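Local coordinates for protein decapping nuclease RAI1 (PDB 5BUD) that removes the NAD cap from the 5'-end of NAD-capped RNAs with the help of divalent metal ions, and binds and stimulates the exoribonuclease RAT1, at residues K173-T179 against R195-V200; Y163-C167 against R285-L289; D71-L75 against M142-K146. All coordinates share one frame. Residues are numbered along the deposited sequence.

Contact 1. Residues K173-T179 against R195-V200; sequences KFETIAT and RNKKVV. With MN (manganese (II) ion), chain G.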
loop_
_atom_site.group_PDB
_atom_site.type_symbol
_atom_site.label_atom_id
_atom_site.label_comp_id
_atom_site.label_asym_id
_atom_site.label_seq_id
_atom_site.Cartn_x
_atom_site.Cartn_y
_atom_site.Cartn_z
ATOM N N LYS A 173 -15.431 -4.969 -6.263
ATOM C CA LYS A 173 -16.894 -4.990 -6.117
ATOM C C LYS A 173 -17.288 -4.794 -4.659
ATOM O O LYS A 173 -18.249 -4.081 -4.332
ATOM C CB LYS A 173 -17.458 -6.322 -6.644
ATOM C CG LYS A 173 -18.977 -6.472 -6.524
ATOM C CD LYS A 173 -19.778 -5.571 -7.458
ATOM C CE LYS A 173 -21.245 -6.006 -7.459
ATOM N NZ LYS A 173 -22.097 -5.061 -8.236
ATOM N N PHE A 174 -16.525 -5.412 -3.759
ATOM C CA PHE A 174 -16.788 -5.269 -2.346
ATOM C C PHE A 174 -16.661 -3.814 -1.917
ATOM O O PHE A 174 -17.515 -3.312 -1.172
ATOM C CB PHE A 174 -15.847 -6.186 -1.526
ATOM C CG PHE A 174 -16.064 -6.104 -0.054
ATOM C CD1 PHE A 174 -17.268 -6.510 0.511
ATOM C CD2 PHE A 174 -15.062 -5.638 0.783
ATOM C CE1 PHE A 174 -17.473 -6.430 1.887
ATOM C CE2 PHE A 174 -15.251 -5.567 2.170
ATOM C CZ PHE A 174 -16.469 -5.944 2.716
ATOM N N GLU A 175 -15.614 -3.134 -2.395
ATOM C CA GLU A 175 -15.443 -1.735 -2.108
ATOM C C GLU A 175 -16.641 -0.931 -2.598
ATOM O O GLU A 175 -17.087 -0.008 -1.928
ATOM C CB GLU A 175 -14.189 -1.156 -2.775
ATOM C CG GLU A 175 -12.855 -1.669 -2.271
ATOM C CD GLU A 175 -11.696 -1.117 -3.111
ATOM O OE1 GLU A 175 -11.955 -0.230 -3.938
ATOM O OE2 GLU A 175 -10.553 -1.573 -2.991
ATOM N N THR A 176 -17.137 -1.296 -3.769
ATOM C CA THR A 176 -18.262 -0.599 -4.383
ATOM C C THR A 176 -19.546 -0.797 -3.582
ATOM O O THR A 176 -20.236 0.163 -3.335
ATOM C CB THR A 176 -18.437 -1.059 -5.852
ATOM O OG1 THR A 176 -17.216 -0.800 -6.562
ATOM C CG2 THR A 176 -19.574 -0.328 -6.520
ATOM N N ILE A 177 -19.841 -2.025 -3.152
ATOM C CA ILE A 177 -21.103 -2.290 -2.438
ATOM C C ILE A 177 -21.059 -1.977 -0.935
ATOM O O ILE A 177 -22.108 -1.846 -0.314
ATOM C CB ILE A 177 -21.691 -3.681 -2.768
ATOM C CG1 ILE A 177 -20.779 -4.847 -2.344
ATOM C CG2 ILE A 177 -21.919 -3.776 -4.263
ATOM C CD1 ILE A 177 -20.859 -5.223 -0.885
ATOM N N ALA A 178 -19.861 -1.729 -0.397
ATOM C CA ALA A 178 -19.669 -1.444 1.043
ATOM C C ALA A 178 -19.458 0.012 1.384
ATOM O O ALA A 178 -19.385 0.360 2.570
ATOM C CB ALA A 178 -18.517 -2.280 1.596
ATOM N N THR A 179 -19.393 0.890 0.374
ATOM C CA THR A 179 -19.147 2.290 0.625
ATOM C C THR A 179 -20.164 3.206 -0.106
ATOM O O THR A 179 -20.803 2.791 -1.066
ATOM C CB THR A 179 -17.747 2.710 0.144
ATOM O OG1 THR A 179 -17.685 2.634 -1.298
ATOM C CG2 THR A 179 -16.642 1.837 0.792
ATOM N N ARG A 195 -26.282 0.586 -5.272
ATOM C CA ARG A 195 -24.848 0.300 -5.297
ATOM C C ARG A 195 -24.519 -0.981 -5.992
ATOM O O ARG A 195 -23.525 -1.068 -6.697
ATOM C CB ARG A 195 -24.306 0.254 -3.879
ATOM C CG ARG A 195 -24.158 1.636 -3.329
ATOM C CD ARG A 195 -23.486 1.592 -2.006
ATOM N NE ARG A 195 -24.298 0.879 -1.021
ATOM C CZ ARG A 195 -23.908 0.666 0.225
ATOM N NH1 ARG A 195 -22.728 1.113 0.624
ATOM N NH2 ARG A 195 -24.704 0.036 1.075
ATOM N N ASN A 196 -25.372 -1.979 -5.806
ATOM C CA ASN A 196 -25.160 -3.296 -6.394
ATOM C C ASN A 196 -25.273 -3.264 -7.923
ATOM O O ASN A 196 -24.855 -4.203 -8.587
ATOM C CB ASN A 196 -26.159 -4.301 -5.809
ATOM C CG ASN A 196 -25.703 -5.750 -5.940
ATOM O OD1 ASN A 196 -24.514 -6.036 -6.129
ATOM N ND2 ASN A 196 -26.656 -6.684 -5.821
ATOM N N LYS A 197 -25.832 -2.193 -8.487
ATOM C CA LYS A 197 -25.920 -2.061 -9.956
ATOM C C LYS A 197 -24.863 -1.119 -10.530
ATOM O O LYS A 197 -24.663 -1.069 -11.728
ATOM C CB LYS A 197 -27.311 -1.575 -10.373
ATOM C CG LYS A 197 -28.410 -2.606 -10.145
ATOM C CD LYS A 197 -29.793 -1.961 -10.179
ATOM C CE LYS A 197 -30.909 -2.961 -9.889
ATOM N NZ LYS A 197 -31.075 -3.997 -10.952
ATOM N N LYS A 198 -24.193 -0.359 -9.671
ATOM C CA LYS A 198 -23.176 0.590 -10.127
ATOM C C LYS A 198 -22.056 -0.154 -10.858
ATOM O O LYS A 198 -21.673 -1.254 -10.460
ATOM C CB LYS A 198 -22.639 1.352 -8.915
ATOM C CG LYS A 198 -21.893 2.625 -9.222
ATOM C CD LYS A 198 -21.152 3.132 -7.990
ATOM C CE LYS A 198 -22.055 3.296 -6.784
ATOM N NZ LYS A 198 -21.406 4.137 -5.733
ATOM N N VAL A 199 -21.573 0.435 -11.954
ATOM C CA VAL A 199 -20.422 -0.060 -12.688
ATOM C C VAL A 199 -19.183 0.036 -11.813
ATOM O O VAL A 199 -18.895 1.081 -11.269
ATOM C CB VAL A 199 -20.167 0.775 -13.971
ATOM C CG1 VAL A 199 -18.829 0.431 -14.583
ATOM C CG2 VAL A 199 -21.285 0.555 -14.985
ATOM N N VAL A 200 -18.457 -1.065 -11.673
ATOM C CA VAL A 200 -17.261 -1.076 -10.843
ATOM C C VAL A 200 -16.055 -0.623 -11.691
ATOM O O VAL A 200 -15.901 -1.056 -12.836
ATOM C CB VAL A 200 -16.989 -2.475 -10.290
ATOM C CG1 VAL A 200 -15.642 -2.502 -9.575
ATOM C CG2 VAL A 200 -18.122 -2.895 -9.362
HETATM MN MN MN G . -10.534 1.263 -4.730
HETATM O O HOH W 1 -21.657 -2.540 -8.042
HETATM O O HOH W 2 -21.929 -3.814 -11.470
HETATM O O HOH W 3 -20.183 2.816 -3.976
HETATM O O HOH W 4 -12.210 2.967 -4.837
HETATM O O HOH W 5 -8.790 2.497 -5.836
HETATM O O HOH W 6 -9.888 2.153 -2.598
HETATM O O HOH W 7 -11.561 0.552 -6.626
#
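In the metal-dependent PD-(D/E)XK nuclease fold of the DXO/Dom3Z family, this contact borders the metal site, where the last turns of helix 158-178 pack on the loop that leads to strand 205-214. One side of the helix serves the metal: Glu175 OE1 binds Mn2+ at 2.2 Å, and four waters are further ligands. The loop lies against other residues of the same turns. Lys173 stretches along it, its CD 3.7 Å from Val200 CG2, and its ammonium NZ donates to Asn196 O at 2.9 Å. A water also accepts from this NZ and donates to Arg195 O and Lys198 O, tying the lysine to the bend of the loop. Thr176 OG1, bonded to Tyr172 O one turn back, sits 3.6 Å from Val200 CG2. Beyond Thr176, the Arg195 guanidinium has Ile177 O over one face and also bonds Tyr47 O, while Arg195 NH1 donates a nearly linear 3.1 Å hydrogen bond to Thr179 O.

Contact 2. Residues Y163-C167 against R285-L289; sequences YMKRC and RDNNL. With nucleotides of chain C.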
loop_
_atom_site.group_PDB
_atom_site.type_symbol
_atom_site.label_atom_id
_atom_site.label_comp_id
_atom_site.label_asym_id
_atom_site.label_seq_id
_atom_site.Cartn_x
_atom_site.Cartn_y
_atom_site.Cartn_z
ATOM N N TYR A 163 -12.069 -18.013 -12.772
ATOM C CA TYR A 163 -12.429 -17.829 -11.375
ATOM C C TYR A 163 -11.442 -16.855 -10.714
ATOM O O TYR A 163 -11.843 -15.904 -10.075
ATOM C CB TYR A 163 -12.453 -19.180 -10.654
ATOM C CG TYR A 163 -12.753 -19.125 -9.172
ATOM C CD1 TYR A 163 -14.066 -19.057 -8.705
ATOM C CD2 TYR A 163 -11.733 -19.199 -8.243
ATOM C CE1 TYR A 163 -14.341 -19.011 -7.354
ATOM C CE2 TYR A 163 -11.998 -19.156 -6.882
ATOM C CZ TYR A 163 -13.304 -19.064 -6.447
ATOM O OH TYR A 163 -13.569 -19.044 -5.109
ATOM N N MET A 164 -10.159 -17.086 -10.896
ATOM C CA MET A 164 -9.130 -16.200 -10.303
ATOM C C MET A 164 -9.247 -14.760 -10.772
ATOM O O MET A 164 -9.152 -13.845 -9.969
ATOM C CB MET A 164 -7.720 -16.753 -10.538
ATOM C CG MET A 164 -7.417 -17.974 -9.669
ATOM S SD MET A 164 -5.871 -18.814 -10.085
ATOM C CE MET A 164 -4.774 -18.032 -8.914
ATOM N N LYS A 165 -9.489 -14.547 -12.064
ATOM C CA LYS A 165 -9.797 -13.204 -12.563
ATOM C C LYS A 165 -11.072 -12.599 -11.962
ATOM O O LYS A 165 -11.132 -11.418 -11.683
ATOM C CB LYS A 165 -9.894 -13.193 -14.096
ATOM C CG LYS A 165 -8.594 -13.532 -14.801
ATOM C CD LYS A 165 -7.488 -12.582 -14.376
ATOM C CE LYS A 165 -6.294 -12.632 -15.310
ATOM N NZ LYS A 165 -5.304 -11.555 -15.003
ATOM N N ARG A 166 -12.096 -13.410 -11.743
ATOM C CA ARG A 166 -13.270 -12.930 -11.050
ATOM C C ARG A 166 -12.952 -12.582 -9.607
ATOM O O ARG A 166 -13.506 -11.634 -9.071
ATOM C CB ARG A 166 -14.404 -13.959 -11.162
ATOM C CG ARG A 166 -14.999 -13.968 -12.564
ATOM C CD ARG A 166 -15.868 -15.181 -12.869
ATOM N NE ARG A 166 -16.404 -15.020 -14.227
ATOM C CZ ARG A 166 -17.535 -14.405 -14.554
ATOM N NH1 ARG A 166 -18.365 -13.912 -13.638
ATOM N NH2 ARG A 166 -17.851 -14.292 -15.842
ATOM N N CYS A 167 -12.059 -13.339 -8.976
ATOM C CA CYS A 167 -11.663 -13.033 -7.584
ATOM C C CYS A 167 -10.976 -11.662 -7.497
ATOM O O CYS A 167 -11.214 -10.899 -6.542
ATOM C CB CYS A 167 -10.798 -14.144 -6.998
ATOM S SG CYS A 167 -11.726 -15.617 -6.514
ATOM N N ARG A 285 -16.366 -14.402 1.714
ATOM C CA ARG A 285 -17.266 -14.858 0.656
ATOM C C ARG A 285 -17.109 -16.365 0.429
ATOM O O ARG A 285 -16.083 -16.959 0.777
ATOM C CB ARG A 285 -17.041 -14.042 -0.644
ATOM C CG ARG A 285 -15.589 -13.898 -1.097
ATOM C CD ARG A 285 -15.182 -15.092 -1.920
ATOM N NE ARG A 285 -13.757 -15.183 -2.202
ATOM C CZ ARG A 285 -13.140 -16.316 -2.544
ATOM N NH1 ARG A 285 -13.824 -17.434 -2.620
ATOM N NH2 ARG A 285 -11.837 -16.339 -2.797
ATOM N N ASP A 286 -18.128 -16.990 -0.142
ATOM C CA ASP A 286 -18.094 -18.445 -0.368
ATOM C C ASP A 286 -17.534 -18.798 -1.753
ATOM O O ASP A 286 -17.131 -17.913 -2.488
ATOM C CB ASP A 286 -19.484 -19.058 -0.116
ATOM C CG ASP A 286 -20.506 -18.703 -1.175
ATOM O OD1 ASP A 286 -20.151 -18.183 -2.252
ATOM O OD2 ASP A 286 -21.695 -18.953 -0.913
ATOM N N ASN A 287 -17.516 -20.091 -2.106
ATOM C CA ASN A 287 -17.013 -20.529 -3.411
ATOM C C ASN A 287 -17.688 -19.907 -4.616
ATOM O O ASN A 287 -17.052 -19.713 -5.636
ATOM C CB ASN A 287 -17.096 -22.044 -3.544
ATOM C CG ASN A 287 -16.215 -22.759 -2.552
ATOM O OD1 ASN A 287 -15.452 -22.132 -1.811
ATOM N ND2 ASN A 287 -16.318 -24.077 -2.525
ATOM N N ASN A 288 -18.966 -19.571 -4.489
ATOM C CA ASN A 288 -19.701 -18.919 -5.559
ATOM C C ASN A 288 -19.631 -17.397 -5.491
ATOM O O ASN A 288 -20.399 -16.687 -6.178
ATOM C CB ASN A 288 -21.142 -19.422 -5.573
ATOM C CG ASN A 288 -21.204 -20.920 -5.757
ATOM O OD1 ASN A 288 -20.427 -21.494 -6.537
ATOM N ND2 ASN A 288 -22.082 -21.571 -5.021
ATOM N N LEU A 289 -18.700 -16.903 -4.675
ATOM C CA LEU A 289 -18.419 -15.475 -4.569
ATOM C C LEU A 289 -19.591 -14.666 -4.029
ATOM O O LEU A 289 -19.740 -13.492 -4.328
ATOM C CB LEU A 289 -17.922 -14.922 -5.923
ATOM C CG LEU A 289 -16.878 -15.810 -6.634
ATOM C CD1 LEU A 289 -16.402 -15.252 -7.963
ATOM C CD2 LEU A 289 -15.692 -16.036 -5.724
ATOM P P U C 3 -8.300 -14.093 -2.634
ATOM O OP1 U C 3 -9.503 -14.709 -2.047
ATOM O OP2 U C 3 -7.183 -13.666 -1.768
ATOM O "O5'" U C 3 -7.727 -15.088 -3.734
ATOM C "C5'" U C 3 -8.618 -15.747 -4.655
ATOM C "C4'" U C 3 -8.175 -17.160 -4.892
ATOM O "O4'" U C 3 -6.956 -17.162 -5.680
ATOM C "C3'" U C 3 -7.869 -17.970 -3.636
ATOM O "O3'" U C 3 -8.266 -19.302 -3.891
ATOM C "C2'" U C 3 -6.359 -17.823 -3.491
ATOM O "O2'" U C 3 -5.738 -18.892 -2.804
ATOM C "C1'" U C 3 -5.917 -17.792 -4.954
ATOM N N1 U C 3 -4.678 -17.040 -5.197
ATOM C C2 U C 3 -3.598 -17.723 -5.725
ATOM O O2 U C 3 -3.622 -18.918 -5.965
ATOM N N3 U C 3 -2.483 -16.955 -5.950
ATOM C C4 U C 3 -2.336 -15.606 -5.708
ATOM O O4 U C 3 -1.265 -15.057 -5.967
ATOM C C5 U C 3 -3.499 -14.968 -5.166
ATOM C C6 U C 3 -4.604 -15.689 -4.940
ATOM P P U C 2 -8.855 -7.775 -2.119
ATOM O OP1 U C 2 -10.182 -7.963 -1.464
ATOM O OP2 U C 2 -7.675 -7.490 -1.270
ATOM O "O5'" U C 2 -8.452 -9.047 -2.985
ATOM C "C5'" U C 2 -9.376 -9.754 -3.829
ATOM C "C4'" U C 2 -8.649 -10.770 -4.690
ATOM O "O4'" U C 2 -7.636 -10.127 -5.511
ATOM C "C3'" U C 2 -7.877 -11.869 -3.977
ATOM O "O3'" U C 2 -8.795 -12.841 -3.493
ATOM C "C2'" U C 2 -6.979 -12.353 -5.105
ATOM O "O2'" U C 2 -7.687 -13.073 -6.097
ATOM C "C1'" U C 2 -6.560 -11.024 -5.728
ATOM N N1 U C 2 -5.329 -10.444 -5.164
ATOM C C2 U C 2 -4.122 -10.930 -5.643
ATOM O O2 U C 2 -4.049 -11.810 -6.485
ATOM N N3 U C 2 -3.007 -10.359 -5.081
ATOM C C4 U C 2 -2.971 -9.370 -4.117
ATOM O O4 U C 2 -1.885 -8.946 -3.728
ATOM C C5 U C 2 -4.256 -8.913 -3.684
ATOM C C6 U C 2 -5.364 -9.448 -4.214
ATOM P P U C 4 -9.636 -19.844 -3.345
ATOM O OP1 U C 4 -10.086 -20.953 -4.227
ATOM O OP2 U C 4 -10.523 -18.697 -3.082
ATOM O "O5'" U C 4 -9.198 -20.479 -1.955
ATOM C "C5'" U C 4 -8.422 -21.688 -1.926
ATOM C "C4'" U C 4 -8.969 -22.594 -0.857
ATOM O "O4'" U C 4 -7.943 -23.527 -0.430
ATOM C "C3'" U C 4 -9.303 -21.849 0.416
ATOM O "O3'" U C 4 -10.177 -22.663 1.178
ATOM C "C2'" U C 4 -7.906 -21.629 0.985
ATOM O "O2'" U C 4 -7.843 -21.201 2.331
ATOM C "C1'" U C 4 -7.248 -22.983 0.683
ATOM N N1 U C 4 -5.818 -22.899 0.338
ATOM C C2 U C 4 -5.041 -21.989 1.031
ATOM O O2 U C 4 -5.488 -21.265 1.905
ATOM N N3 U C 4 -3.721 -21.953 0.655
ATOM C C4 U C 4 -3.108 -22.714 -0.316
ATOM O O4 U C 4 -1.905 -22.562 -0.536
ATOM C C5 U C 4 -3.977 -23.633 -0.988
ATOM C C6 U C 4 -5.270 -23.693 -0.647
#
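Arg285, at the end of strand 279-285, opens the second segment and joins helix 158-178 to the RNA. Its NH2 donates to two successive phosphates, U3 OP1 of chain C at 2.9 Å and U4 OP2 of chain C at 2.7 Å. One face of the guanidinium lies on the helix side, with Cys167 SG 3.8 Å from Arg285 NH2, and Tyr163 OH approaches Arg285 NH1 to 3.0 Å. From Asp286 to Leu289 the chain makes a type I beta turn, closed by Leu289 N to Asp286 O at 2.9 Å. Within it, Asn287 offers its carbonyl O to the edge of the Tyr163 ring, 3.3 Å from CE1. Leu289, with positive phi, ends the turn and sends its side chain back to the helix: CD2 lies 3.7 Å from Tyr163 CE1 and 4.1 Å from Cys167 SG, and CD1 lies 4.0 Å from Arg166 CB. The helix also touches the RNA, Met164 CE lying 3.3 Å from U3 O2 of chain C. The contact thus sets the hairpin between strands 279-285 and 291-298 against helix 158-178, while the Arg285 backbone is hydrogen-bonded to Ser249 of the parallel strand 243-250 and to Ile251 just after it.

Contact 3. Residues D71-L75 against M142-K146; sequences DEQNL and MKRRK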
loop_
_atom_site.group_PDB
_atom_site.type_symbol
_atom_site.label_atom_id
_atom_site.label_comp_id
_atom_site.label_asym_id
_atom_site.label_seq_id
_atom_site.Cartn_x
_atom_site.Cartn_y
_atom_site.Cartn_z
ATOM N N ASP A 71 -2.605 -2.378 -16.355
ATOM C CA ASP A 71 -1.525 -2.454 -15.369
ATOM C C ASP A 71 -0.405 -1.420 -15.622
ATOM O O ASP A 71 0.122 -0.824 -14.688
ATOM C CB ASP A 71 -0.920 -3.852 -15.356
ATOM C CG ASP A 71 -1.858 -4.894 -14.782
ATOM O OD1 ASP A 71 -2.948 -4.536 -14.281
ATOM O OD2 ASP A 71 -1.496 -6.081 -14.830
ATOM N N GLU A 72 -0.074 -1.192 -16.888
ATOM C CA GLU A 72 1.006 -0.265 -17.268
ATOM C C GLU A 72 0.683 1.142 -16.827
ATOM O O GLU A 72 1.594 1.925 -16.546
ATOM C CB GLU A 72 1.259 -0.239 -18.785
ATOM C CG GLU A 72 1.108 -1.566 -19.496
ATOM C CD GLU A 72 -0.336 -1.884 -19.823
ATOM O OE1 GLU A 72 -0.952 -1.149 -20.634
ATOM O OE2 GLU A 72 -0.853 -2.868 -19.259
ATOM N N GLN A 73 -0.615 1.455 -16.769
ATOM C CA GLN A 73 -1.087 2.771 -16.351
ATOM C C GLN A 73 -1.351 2.903 -14.851
ATOM O O GLN A 73 -1.785 3.970 -14.403
ATOM C CB GLN A 73 -2.381 3.129 -17.111
ATOM C CG GLN A 73 -2.198 3.312 -18.604
ATOM C CD GLN A 73 -3.497 3.581 -19.321
ATOM O OE1 GLN A 73 -4.445 4.125 -18.745
ATOM N NE2 GLN A 73 -3.554 3.196 -20.587
ATOM N N ASN A 74 -1.109 1.841 -14.075
ATOM C CA ASN A 74 -1.519 1.813 -12.662
ATOM C C ASN A 74 -0.343 1.641 -11.711
ATOM O O ASN A 74 -0.510 1.271 -10.551
ATOM C CB ASN A 74 -2.528 0.663 -12.437
ATOM C CG ASN A 74 -3.390 0.876 -11.219
ATOM O OD1 ASN A 74 -3.650 2.008 -10.823
ATOM N ND2 ASN A 74 -3.841 -0.209 -10.617
ATOM N N LEU A 75 0.857 1.909 -12.202
ATOM C CA LEU A 75 2.051 1.847 -11.365
ATOM C C LEU A 75 2.028 3.061 -10.441
ATOM O O LEU A 75 1.408 4.081 -10.766
ATOM C CB LEU A 75 3.295 1.829 -12.262
ATOM C CG LEU A 75 3.328 0.646 -13.253
ATOM C CD1 LEU A 75 4.555 0.708 -14.151
ATOM C CD2 LEU A 75 3.257 -0.689 -12.516
ATOM N N MET A 142 6.705 -5.120 -13.935
ATOM C CA MET A 142 5.847 -5.467 -15.062
ATOM C C MET A 142 6.246 -6.823 -15.639
ATOM O O MET A 142 5.388 -7.624 -15.991
ATOM C CB MET A 142 5.908 -4.408 -16.163
ATOM C CG MET A 142 5.177 -3.112 -15.855
ATOM S SD MET A 142 3.417 -3.318 -15.509
ATOM C CE MET A 142 2.876 -4.380 -16.846
ATOM N N LYS A 143 7.545 -7.072 -15.731
ATOM C CA LYS A 143 8.037 -8.332 -16.277
ATOM C C LYS A 143 7.627 -9.501 -15.386
ATOM O O LYS A 143 7.231 -10.574 -15.877
ATOM C CB LYS A 143 9.552 -8.282 -16.449
ATOM C CG LYS A 143 10.130 -9.414 -17.268
ATOM C CD LYS A 143 11.583 -9.681 -16.890
ATOM C CE LYS A 143 11.699 -10.232 -15.469
ATOM N NZ LYS A 143 12.963 -10.985 -15.275
ATOM N N ARG A 144 7.701 -9.297 -14.080
ATOM C CA ARG A 144 7.260 -10.328 -13.153
ATOM C C ARG A 144 5.753 -10.526 -13.211
ATOM O O ARG A 144 5.284 -11.657 -13.149
ATOM C CB ARG A 144 7.700 -10.005 -11.746
ATOM C CG ARG A 144 9.203 -10.083 -11.630
ATOM C CD ARG A 144 9.733 -9.363 -10.424
ATOM N NE ARG A 144 11.154 -9.644 -10.291
ATOM C CZ ARG A 144 11.991 -8.995 -9.495
ATOM N NH1 ARG A 144 11.577 -7.989 -8.724
ATOM N NH2 ARG A 144 13.255 -9.362 -9.470
ATOM N N ARG A 145 5.008 -9.434 -13.337
ATOM C CA ARG A 145 3.561 -9.523 -13.445
ATOM C C ARG A 145 3.157 -10.276 -14.731
ATOM O O ARG A 145 2.262 -11.110 -14.700
ATOM C CB ARG A 145 2.922 -8.135 -13.381
ATOM C CG ARG A 145 1.482 -8.162 -12.888
ATOM C CD ARG A 145 0.849 -6.776 -12.793
ATOM N NE ARG A 145 1.255 -6.045 -11.585
ATOM C CZ ARG A 145 1.984 -4.927 -11.555
ATOM N NH1 ARG A 145 2.421 -4.352 -12.674
ATOM N NH2 ARG A 145 2.276 -4.372 -10.383
ATOM N N LYS A 146 3.830 -10.010 -15.846
ATOM C CA LYS A 146 3.504 -10.701 -17.092
ATOM C C LYS A 146 3.795 -12.182 -16.934
ATOM O O LYS A 146 2.973 -13.020 -17.287
ATOM C CB LYS A 146 4.302 -10.165 -18.274
ATOM C CG LYS A 146 4.057 -8.720 -18.655
ATOM C CD LYS A 146 2.602 -8.381 -18.938
ATOM C CE LYS A 146 2.497 -7.007 -19.590
ATOM N NZ LYS A 146 1.159 -6.366 -19.425
#
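Met142 reaches from helix 138-155 across the 71-75 segment, and its thioether end overlaps three side chains there. Its SD lies 4.0 Å from Leu75 CD2, while the terminal CE comes to 4.1 Å from Asp71 CB and 4.3 Å from Glu72 CG. All three chi angles are m, so the side chain folds and its methyl group ends beside the aliphatic parts of the two acidic residues. The nearest CA atoms, those of Glu72 and Met142, are 7.4 Å apart, and side chains bridge the gap.

One helical turn on, Arg145 lies beside this patch. Leu75 CD2 is at the edge of its guanidinium, 3.8 Å from Arg145 NH1, and Asp71 OD2 sits 3.2 Å from Arg145 CD. The charges attract only loosely: Asp71 OD2 is 4.3 Å from Arg145 NE, and Glu72 OE2 is 4.0 Å from Lys146 NZ, both too long for a salt bridge. Two acidic residues therefore face two basic ones around a small hydrophobic centre formed by Leu75 and Met142, at the surface and away from the metal and substrate sites.

The 71-75 segment begins as a 3-10 turn, with Asn74 N bonded to Asp71 O at 3.0 Å, and Asn74 OD1 is held by Arg28 of strand 21-28. It leads into helix 78-92. On helix 138-155, Arg144 makes a salt bridge to Asp122 of strand 121-128, so the contact joins the approach to helix 78-92 to a helix that is itself tied to the mixed sheet.

How the contacts relate
Contacts 1 and 2 share helix 158-178: contact 2 uses an earlier part and contact 1 its last turns, with centres about 16 Å apart and nearest atoms about 7 Å apart. Along the chain, contact 1 is nested inside the loop closed by contact 2. Contact 3 comes first, joining the loop 71-75 to the preceding helix 138-155, its centre about 25 Å from that of contact 1 and about 23 Å from that of contact 2. All three belong to the PD-(D/E)XK nuclease fold. The shared helix carries the manganese ligand Glu175 and, further back, packs on the hairpin whose Arg285 binds RNA phosphates, whereas contact 3 joins surface elements away from the metal and substrate sites.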